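Local coordinates for PKS (Streptomyces albus, PDB 4OQJ), which probably condenses acyl units on carrier proteins as a ketosynthase-containing polyketide synthase in oxazolomycin biosynthesis, at residues P240-Q252 and L397-A409. Sequence-based numbering, arbitrary orientation.
Sequences PDGHCRAFDAKAQ and LCFEAPNPEIDFA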
loop_
_atom_site.group_PDB
_atom_site.type_symbol
_atom_site.label_atom_id
_atom_site.label_comp_id
_atom_site.label_asym_id
_atom_site.label_seq_id
_atom_site.Cartn_x
_atom_site.Cartn_y
_atom_site.Cartn_z
ATOM N N PRO A 240 -23.332 -15.219 19.873
ATOM C CA PRO A 240 -23.592 -16.471 20.587
ATOM C C PRO A 240 -24.345 -17.519 19.777
ATOM O O PRO A 240 -24.403 -18.663 20.228
ATOM C CB PRO A 240 -24.460 -16.026 21.779
ATOM C CG PRO A 240 -24.409 -14.542 21.798
ATOM C CD PRO A 240 -24.173 -14.128 20.402
ATOM N N ASP A 241 -24.912 -17.138 18.634
ATOM C CA ASP A 241 -25.755 -18.035 17.841
ATOM C C ASP A 241 -25.372 -18.117 16.360
ATOM O O ASP A 241 -26.087 -18.722 15.567
ATOM C CB ASP A 241 -27.212 -17.598 17.948
ATOM C CG ASP A 241 -27.428 -16.154 17.521
ATOM O OD1 ASP A 241 -26.484 -15.518 16.984
ATOM O OD2 ASP A 241 -28.562 -15.664 17.710
ATOM N N GLY A 242 -24.260 -17.500 15.977
ATOM C CA GLY A 242 -23.823 -17.545 14.589
ATOM C C GLY A 242 -24.572 -16.597 13.661
ATOM O O GLY A 242 -24.308 -16.553 12.457
ATOM N N HIS A 243 -25.521 -15.847 14.208
ATOM C CA HIS A 243 -26.255 -14.850 13.436
ATOM C C HIS A 243 -25.688 -13.456 13.691
ATOM O O HIS A 243 -25.257 -13.146 14.800
ATOM C CB HIS A 243 -27.743 -14.880 13.785
ATOM C CG HIS A 243 -28.405 -16.184 13.476
ATOM N ND1 HIS A 243 -28.708 -16.576 12.189
ATOM C CD2 HIS A 243 -28.814 -17.195 14.280
ATOM C CE1 HIS A 243 -29.274 -17.768 12.214
ATOM N NE2 HIS A 243 -29.350 -18.167 13.471
ATOM N N CYS A 244 -25.710 -12.628 12.655
ATOM C CA CYS A 244 -25.225 -11.251 12.728
ATOM C C CYS A 244 -26.401 -10.282 12.561
ATOM O O CYS A 244 -26.860 -10.024 11.440
ATOM C CB CYS A 244 -24.165 -11.017 11.649
ATOM S SG CYS A 244 -23.509 -9.325 11.560
ATOM N N ARG A 245 -26.890 -9.749 13.675
ATOM C CA ARG A 245 -28.172 -9.036 13.663
ATOM C C ARG A 245 -27.952 -7.530 13.633
ATOM O O ARG A 245 -28.295 -6.818 14.581
ATOM C CB ARG A 245 -29.012 -9.434 14.876
ATOM C CG ARG A 245 -29.158 -10.941 15.054
ATOM C CD ARG A 245 -29.953 -11.288 16.320
ATOM N NE ARG A 245 -29.962 -12.727 16.582
ATOM C CZ ARG A 245 -30.787 -13.593 15.998
ATOM N NH1 ARG A 245 -31.679 -13.176 15.111
ATOM N NH2 ARG A 245 -30.718 -14.883 16.297
ATOM N N ALA A 246 -27.402 -7.054 12.517
ATOM C CA ALA A 246 -26.934 -5.683 12.412
ATOM C C ALA A 246 -28.061 -4.677 12.621
ATOM O O ALA A 246 -29.100 -4.738 11.951
ATOM C CB ALA A 246 -26.268 -5.452 11.049
ATOM N N PHE A 247 -27.819 -3.766 13.564
ATOM C CA PHE A 247 -28.687 -2.624 13.892
ATOM C C PHE A 247 -29.940 -3.013 14.670
ATOM O O PHE A 247 -30.724 -2.148 15.076
ATOM C CB PHE A 247 -29.049 -1.870 12.613
ATOM C CG PHE A 247 -27.843 -1.468 11.821
ATOM C CD1 PHE A 247 -26.908 -0.608 12.378
ATOM C CD2 PHE A 247 -27.619 -1.965 10.555
ATOM C CE1 PHE A 247 -25.775 -0.236 11.679
ATOM C CE2 PHE A 247 -26.485 -1.597 9.843
ATOM C CZ PHE A 247 -25.563 -0.737 10.411
ATOM N N ASP A 248 -30.096 -4.309 14.913
ATOM C CA ASP A 248 -31.244 -4.835 15.647
ATOM C C ASP A 248 -31.051 -4.696 17.151
ATOM O O ASP A 248 -29.924 -4.599 17.637
ATOM C CB ASP A 248 -31.464 -6.304 15.288
ATOM C CG ASP A 248 -32.731 -6.881 15.897
ATOM O OD1 ASP A 248 -33.799 -6.758 15.267
ATOM O OD2 ASP A 248 -32.653 -7.473 16.993
ATOM N N ALA A 249 -32.156 -4.707 17.890
ATOM C CA ALA A 249 -32.094 -4.566 19.343
ATOM C C ALA A 249 -31.369 -5.749 19.981
ATOM O O ALA A 249 -30.784 -5.617 21.059
ATOM C CB ALA A 249 -33.497 -4.426 19.918
ATOM N N LYS A 250 -31.400 -6.898 19.307
ATOM C CA LYS A 250 -30.762 -8.107 19.819
ATOM C C LYS A 250 -29.357 -8.297 19.243
ATOM O O LYS A 250 -28.791 -9.386 19.337
ATOM C CB LYS A 250 -31.638 -9.329 19.518
ATOM C CG LYS A 250 -33.004 -9.250 20.203
ATOM C CD LYS A 250 -33.956 -10.359 19.786
ATOM C CE LYS A 250 -35.326 -10.143 20.429
ATOM N NZ LYS A 250 -36.084 -11.406 20.658
ATOM N N ALA A 251 -28.794 -7.242 18.656
ATOM C CA ALA A 251 -27.432 -7.306 18.127
ATOM C C ALA A 251 -26.466 -7.828 19.188
ATOM O O ALA A 251 -26.382 -7.264 20.278
ATOM C CB ALA A 251 -26.984 -5.933 17.637
ATOM N N GLN A 252 -25.751 -8.905 18.869
ATOM C CA GLN A 252 -24.765 -9.469 19.785
ATOM C C GLN A 252 -23.489 -9.909 19.071
ATOM O O GLN A 252 -22.802 -10.821 19.529
ATOM C CB GLN A 252 -25.356 -10.659 20.535
ATOM C CG GLN A 252 -26.290 -10.302 21.661
ATOM C CD GLN A 252 -26.733 -11.541 22.429
ATOM O OE1 GLN A 252 -27.447 -12.398 21.897
ATOM N NE2 GLN A 252 -26.285 -11.654 23.672
ATOM N N LEU A 397 -30.379 -8.454 6.738
ATOM C CA LEU A 397 -31.076 -9.563 7.390
ATOM C C LEU A 397 -31.052 -9.495 8.918
ATOM O O LEU A 397 -30.292 -8.726 9.509
ATOM C CB LEU A 397 -30.467 -10.893 6.922
ATOM C CG LEU A 397 -30.472 -11.101 5.399
ATOM C CD1 LEU A 397 -29.951 -12.479 5.016
ATOM C CD2 LEU A 397 -31.852 -10.868 4.785
ATOM N N CYS A 398 -31.913 -10.304 9.536
ATOM C CA CYS A 398 -32.004 -10.421 10.992
ATOM C C CYS A 398 -32.346 -9.090 11.662
ATOM O O CYS A 398 -31.954 -8.844 12.805
ATOM C CB CYS A 398 -30.691 -10.975 11.563
ATOM S SG CYS A 398 -30.209 -12.596 10.892
ATOM N N PHE A 399 -33.071 -8.235 10.942
ATOM C CA PHE A 399 -33.543 -6.966 11.494
ATOM C C PHE A 399 -35.039 -7.013 11.792
ATOM O O PHE A 399 -35.853 -7.074 10.875
ATOM C CB PHE A 399 -33.270 -5.805 10.543
ATOM C CG PHE A 399 -33.641 -4.473 11.121
ATOM C CD1 PHE A 399 -32.815 -3.857 12.042
ATOM C CD2 PHE A 399 -34.823 -3.854 10.769
ATOM C CE1 PHE A 399 -33.152 -2.635 12.583
ATOM C CE2 PHE A 399 -35.172 -2.638 11.313
ATOM C CZ PHE A 399 -34.344 -2.028 12.218
ATOM N N GLU A 400 -35.383 -6.959 13.073
ATOM C CA GLU A 400 -36.773 -7.089 13.516
ATOM C C GLU A 400 -37.250 -5.821 14.192
ATOM O O GLU A 400 -38.392 -5.406 14.015
ATOM C CB GLU A 400 -36.912 -8.262 14.473
ATOM C CG GLU A 400 -36.564 -9.596 13.835
ATOM C CD GLU A 400 -36.450 -10.715 14.849
ATOM O OE1 GLU A 400 -36.805 -10.488 16.031
ATOM O OE2 GLU A 400 -36.002 -11.818 14.464
ATOM N N ALA A 401 -36.364 -5.219 14.978
ATOM C CA ALA A 401 -36.664 -3.975 15.673
ATOM C C ALA A 401 -35.365 -3.220 15.895
ATOM O O ALA A 401 -34.358 -3.828 16.269
ATOM C CB ALA A 401 -37.350 -4.241 16.993
ATOM N N PRO A 402 -35.382 -1.894 15.679
ATOM C CA PRO A 402 -34.156 -1.100 15.819
ATOM C C PRO A 402 -33.620 -1.093 17.235
ATOM O O PRO A 402 -34.370 -1.013 18.208
ATOM C CB PRO A 402 -34.595 0.303 15.406
ATOM C CG PRO A 402 -36.054 0.326 15.692
ATOM C CD PRO A 402 -36.542 -1.046 15.362
ATOM N N ASN A 403 -32.308 -1.193 17.339
ATOM C CA ASN A 403 -31.626 -0.990 18.599
ATOM C C ASN A 403 -32.026 0.376 19.156
ATOM O O ASN A 403 -31.825 1.392 18.490
ATOM C CB ASN A 403 -30.122 -1.091 18.368
ATOM C CG ASN A 403 -29.305 -0.911 19.620
ATOM O OD1 ASN A 403 -29.762 -0.365 20.618
ATOM N ND2 ASN A 403 -28.056 -1.362 19.558
ATOM N N PRO A 404 -32.616 0.407 20.370
ATOM C CA PRO A 404 -33.050 1.674 20.971
ATOM C C PRO A 404 -31.945 2.713 21.109
ATOM O O PRO A 404 -32.231 3.912 21.079
ATOM C CB PRO A 404 -33.543 1.252 22.361
ATOM C CG PRO A 404 -33.927 -0.160 22.223
ATOM C CD PRO A 404 -32.992 -0.747 21.207
ATOM N N GLU A 405 -30.707 2.259 21.273
ATOM C CA GLU A 405 -29.569 3.165 21.444
ATOM C C GLU A 405 -29.093 3.823 20.138
ATOM O O GLU A 405 -28.267 4.738 20.167
ATOM C CB GLU A 405 -28.391 2.409 22.074
ATOM C CG GLU A 405 -28.687 1.803 23.442
ATOM C CD GLU A 405 -28.947 2.857 24.507
ATOM O OE1 GLU A 405 -28.087 3.749 24.685
ATOM O OE2 GLU A 405 -30.012 2.792 25.165
ATOM N N ILE A 406 -29.575 3.347 18.993
ATOM C CA ILE A 406 -29.189 3.953 17.715
ATOM C C ILE A 406 -30.080 5.152 17.436
ATOM O O ILE A 406 -31.308 5.033 17.432
ATOM C CB ILE A 406 -29.308 2.973 16.538
ATOM C CG1 ILE A 406 -28.387 1.765 16.743
ATOM C CG2 ILE A 406 -28.962 3.681 15.225
ATOM C CD1 ILE A 406 -28.538 0.675 15.675
ATOM N N ASP A 407 -29.467 6.299 17.170
ATOM C CA ASP A 407 -30.224 7.527 16.945
ATOM C C ASP A 407 -30.616 7.723 15.463
ATOM O O ASP A 407 -30.142 8.646 14.798
ATOM C CB ASP A 407 -29.415 8.724 17.447
ATOM C CG ASP A 407 -30.291 9.928 17.755
ATOM O OD1 ASP A 407 -31.501 9.899 17.437
ATOM O OD2 ASP A 407 -29.761 10.910 18.312
ATOM N N PHE A 408 -31.495 6.857 14.951
ATOM C CA PHE A 408 -31.933 6.959 13.560
ATOM C C PHE A 408 -32.634 8.293 13.301
ATOM O O PHE A 408 -32.442 8.915 12.255
ATOM C CB PHE A 408 -32.876 5.798 13.186
ATOM C CG PHE A 408 -32.174 4.481 12.971
ATOM C CD1 PHE A 408 -31.348 4.294 11.879
ATOM C CD2 PHE A 408 -32.350 3.431 13.854
ATOM C CE1 PHE A 408 -30.703 3.084 11.673
ATOM C CE2 PHE A 408 -31.710 2.220 13.654
ATOM C CZ PHE A 408 -30.884 2.048 12.563
ATOM N N ALA A 409 -33.437 8.732 14.263
ATOM C CA ALA A 409 -34.249 9.931 14.091
ATOM C C ALA A 409 -33.406 11.184 13.874
ATOM O O ALA A 409 -33.894 12.176 13.347
ATOM C CB ALA A 409 -35.157 10.121 15.293
HETATM O O HOH W 1 -32.939 -10.394 14.853
HETATM O O HOH W 2 -29.737 -5.831 9.401
HETATM O O HOH W 3 -27.696 -2.827 16.894
#
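Asp248 OD1 is gripped by two successive backbone amides of the facing loop: Glu400 N at 2.7 Å, coming nearly head-on to the C-O bond, and Ala401 N at 3.0 Å, on the syn side but tilted 33° out of the carboxylate plane. With CG anti to the backbone N (chi1 -174°), the carboxylate reaches the backbone at Glu400 and Ala401, while its other oxygen, OD2, takes Lys250 N in an Asx turn. The backbones bridge alongside: Asn403 N reaches Phe247 O at 2.9 Å in a nearly straight bond, and Ala249 N returns one to Ala401 O, making a single beta bridge between Asp248 and Pro402. Beside it the Phe399 ring turns its edge to the peptide after Phe247, CE1 lying 3.5 Å from Phe247 O. The Phe247 side chain crosses that of Ile406 at about a right angle, Ile406 CD1 lying at the ring edge, 3.9 Å from Phe247 CD1, and packs on Val341 of helix 336-348. Three waters also link the loops, one joining Arg245 NH1 to Cys398 O; Arg245 NH2 is salt-bridged to Asp241 OD2. Two irregular ketosynthase loops are thus pinned together by a buried carboxylate whose three backbone N-H donors, two from the facing loop and one from its own, would probably stabilise its negative charge.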